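Long-range contact in 2,3-dihydroxybenzoate-AMP ligase (Bacillus subtilis, PDB 1MD9), which belongs to the ANL superfamily of AMP-binding enzymes, with a large AMP-binding region and a smaller C-terminal domain: residues P102-P107 with F186-G191. Residues are numbered along the deposited sequence; the frame is centred on the assembly and turned at random.
Sequences PVFALP and FLQLSG. With AMP (adenosine monophosphate), chain B.
Phe-104 and Phe-186 meet in a T-shaped stack that forms the dense part of this contact. The edge of Phe-104 is directed at one face of Phe-186, CE1 of Phe-104 lying 3.6 Å from CG of Phe-186, and the ring planes are inclined at 76°. With CG between the backbone N and the carbonyl carbon (chi1 66°), Phe-186 presents a ring face to the edge of Phe-104. Pro-102 adds to this packing, its CD 3.8 Å from Phe-186 CB and its CB over one face of the Phe-104 ring, while the Gln-188 side chain, bent at chi2, crosses Phe-104 obliquely.

The backbones that carry these side chains run nearly parallel, the axes of strands 102-104 and 186-189 at 10°. Val-103 and Leu-187 form a single bridge, framed by hydrogen bonds from Leu-187 N to Pro-102 O (3.0 Å) and from Phe-104 N to Leu-187 O (3.2 Å). Leu-187 O also takes a CA-H...O contact from Val-103 CA, so two donors of the neighbouring strand share one carbonyl.

Packing thins beyond Phe-104, the centre of an inverse gamma turn. Leu-189 still reaches Ala-105, CD1 to CA 3.6 Å, but Leu-106 and Pro-107 make no contact with 186-191; these two and Leu-189 are partly exposed. There the segments diverge, 186-191 running on toward AMP.

Pairing continues outward on both flanks: Val-103 and Ala-105 bond to Val-80, and Phe-186 and Gln-188 to strand 199-203. The bridge thus joins the mixed sheet of strands 77-80 and 101-104 to the two-stranded antiparallel sheet of 184-189 and 199-203, and helix 87-98 packs Ile-92 against Phe-104 and Phe-96 against Phe-186 and Pro-102.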
loop_
_atom_site.group_PDB
_atom_site.type_symbol
_atom_site.label_atom_id
_atom_site.label_comp_id
_atom_site.label_asym_id
_atom_site.label_seq_id
_atom_site.Cartn_x
_atom_site.Cartn_y
_atom_site.Cartn_z
ATOM N N PRO A 102 -4.906 14.962 -6.515
ATOM C CA PRO A 102 -3.635 14.716 -5.836
ATOM C C PRO A 102 -2.893 13.639 -6.606
ATOM O O PRO A 102 -3.482 12.953 -7.452
ATOM C CB PRO A 102 -4.073 14.183 -4.472
ATOM C CG PRO A 102 -5.362 14.875 -4.240
ATOM C CD PRO A 102 -6.039 14.761 -5.597
ATOM N N VAL A 103 -1.599 13.501 -6.333
ATOM C CA VAL A 103 -0.803 12.427 -6.931
ATOM C C VAL A 103 -0.001 11.960 -5.732
ATOM O O VAL A 103 0.877 12.673 -5.244
ATOM C CB VAL A 103 0.103 12.917 -8.044
ATOM C CG1 VAL A 103 0.990 11.792 -8.489
ATOM C CG2 VAL A 103 -0.747 13.392 -9.229
ATOM N N PHE A 104 -0.329 10.770 -5.240
ATOM C CA PHE A 104 0.288 10.239 -4.033
ATOM C C PHE A 104 1.704 9.698 -4.036
ATOM O O PHE A 104 1.917 8.492 -4.173
ATOM C CB PHE A 104 -0.635 9.193 -3.421
ATOM C CG PHE A 104 -1.936 9.762 -2.923
ATOM C CD1 PHE A 104 -3.124 9.539 -3.619
ATOM C CD2 PHE A 104 -1.981 10.496 -1.736
ATOM C CE1 PHE A 104 -4.342 10.027 -3.141
ATOM C CE2 PHE A 104 -3.197 10.991 -1.249
ATOM C CZ PHE A 104 -4.383 10.750 -1.956
ATOM N N ALA A 105 2.672 10.591 -3.838
ATOM C CA ALA A 105 4.068 10.173 -3.777
ATOM C C ALA A 105 4.347 9.828 -2.329
ATOM O O ALA A 105 3.667 10.308 -1.420
ATOM C CB ALA A 105 5.002 11.296 -4.233
ATOM N N LEU A 106 5.351 8.992 -2.114
ATOM C CA LEU A 106 5.691 8.586 -0.765
ATOM C C LEU A 106 6.800 9.484 -0.243
ATOM O O LEU A 106 7.486 10.153 -1.018
ATOM C CB LEU A 106 6.089 7.104 -0.766
ATOM C CG LEU A 106 4.951 6.083 -0.517
ATOM C CD1 LEU A 106 3.591 6.657 -0.909
ATOM C CD2 LEU A 106 5.243 4.803 -1.283
ATOM N N PRO A 107 6.980 9.530 1.083
ATOM C CA PRO A 107 8.034 10.396 1.622
ATOM C C PRO A 107 9.462 9.925 1.355
ATOM O O PRO A 107 10.427 10.686 1.529
ATOM C CB PRO A 107 7.687 10.477 3.114
ATOM C CG PRO A 107 6.992 9.183 3.381
ATOM C CD PRO A 107 6.144 8.964 2.159
ATOM N N PHE A 186 -8.152 11.215 -8.044
ATOM C CA PHE A 186 -6.727 11.340 -7.766
ATOM C C PHE A 186 -5.944 10.317 -8.590
ATOM O O PHE A 186 -6.527 9.452 -9.258
ATOM C CB PHE A 186 -6.480 11.094 -6.272
ATOM C CG PHE A 186 -6.771 9.674 -5.827
ATOM C CD1 PHE A 186 -5.940 8.615 -6.219
ATOM C CD2 PHE A 186 -7.882 9.388 -5.045
ATOM C CE1 PHE A 186 -6.216 7.292 -5.841
ATOM C CE2 PHE A 186 -8.167 8.068 -4.662
ATOM C CZ PHE A 186 -7.330 7.020 -5.065
ATOM N N LEU A 187 -4.620 10.402 -8.535
ATOM C CA LEU A 187 -3.780 9.445 -9.261
ATOM C C LEU A 187 -2.839 8.762 -8.269
ATOM O O LEU A 187 -2.031 9.415 -7.635
ATOM C CB LEU A 187 -2.966 10.162 -10.339
ATOM C CG LEU A 187 -3.790 10.731 -11.484
ATOM C CD1 LEU A 187 -2.922 11.549 -12.403
ATOM C CD2 LEU A 187 -4.432 9.581 -12.236
ATOM N N GLN A 188 -2.955 7.450 -8.140
ATOM C CA GLN A 188 -2.115 6.702 -7.219
ATOM C C GLN A 188 -0.811 6.318 -7.897
ATOM O O GLN A 188 -0.573 6.724 -9.032
ATOM C CB GLN A 188 -2.859 5.459 -6.740
ATOM C CG GLN A 188 -3.411 5.594 -5.334
ATOM C CD GLN A 188 -2.316 5.588 -4.278
ATOM O OE1 GLN A 188 -2.591 5.744 -3.089
ATOM N NE2 GLN A 188 -1.067 5.405 -4.710
ATOM N N LEU A 189 0.038 5.553 -7.212
ATOM C CA LEU A 189 1.316 5.130 -7.797
ATOM C C LEU A 189 1.472 3.611 -7.763
ATOM O O LEU A 189 1.358 2.984 -6.720
ATOM C CB LEU A 189 2.496 5.776 -7.057
ATOM C CG LEU A 189 2.722 7.294 -7.126
ATOM C CD1 LEU A 189 3.970 7.590 -6.320
ATOM C CD2 LEU A 189 2.900 7.793 -8.553
ATOM N N SER A 190 1.734 3.027 -8.919
ATOM C CA SER A 190 1.903 1.588 -9.053
ATOM C C SER A 190 3.013 1.001 -8.178
ATOM O O SER A 190 3.798 1.746 -7.599
ATOM C CB SER A 190 2.178 1.273 -10.517
ATOM O OG SER A 190 3.168 2.181 -10.995
ATOM N N GLY A 191 3.073 -0.337 -8.111
ATOM C CA GLY A 191 4.064 -1.064 -7.315
ATOM C C GLY A 191 5.492 -0.533 -7.326
ATOM O O GLY A 191 5.846 0.322 -8.158
HETATM P P AMP B . 3.048 -3.581 -5.769
HETATM O O1P AMP B . 3.707 -4.124 -4.514
HETATM O O2P AMP B . 3.178 -2.094 -5.889
HETATM O O3P AMP B . 3.520 -4.236 -7.048
HETATM O "O5'" AMP B . 1.389 -3.662 -5.699
HETATM C "C5'" AMP B . 0.535 -4.855 -5.564
HETATM C "C4'" AMP B . 1.376 -6.114 -5.436
HETATM O "O4'" AMP B . 2.033 -6.352 -4.214
HETATM C "C3'" AMP B . 0.625 -7.440 -5.681
HETATM O "O3'" AMP B . 0.318 -7.679 -7.063
HETATM C "C2'" AMP B . 1.566 -8.489 -5.142
HETATM O "O2'" AMP B . 2.520 -8.897 -6.164
HETATM C "C1'" AMP B . 2.177 -7.766 -3.970
HETATM N N9 AMP B . 1.299 -8.267 -2.621
HETATM C C8 AMP B . 0.526 -7.437 -1.871
HETATM N N7 AMP B . -0.042 -8.092 -0.840
HETATM C C5 AMP B . 0.395 -9.333 -0.974
HETATM C C6 AMP B . 0.093 -10.395 -0.122
HETATM N N6 AMP B . -0.691 -10.242 0.941
HETATM N N1 AMP B . 0.661 -11.623 -0.443
HETATM C C2 AMP B . 1.473 -11.797 -1.527
HETATM N N3 AMP B . 1.766 -10.754 -2.344
HETATM C C4 AMP B . 1.236 -9.507 -2.084
#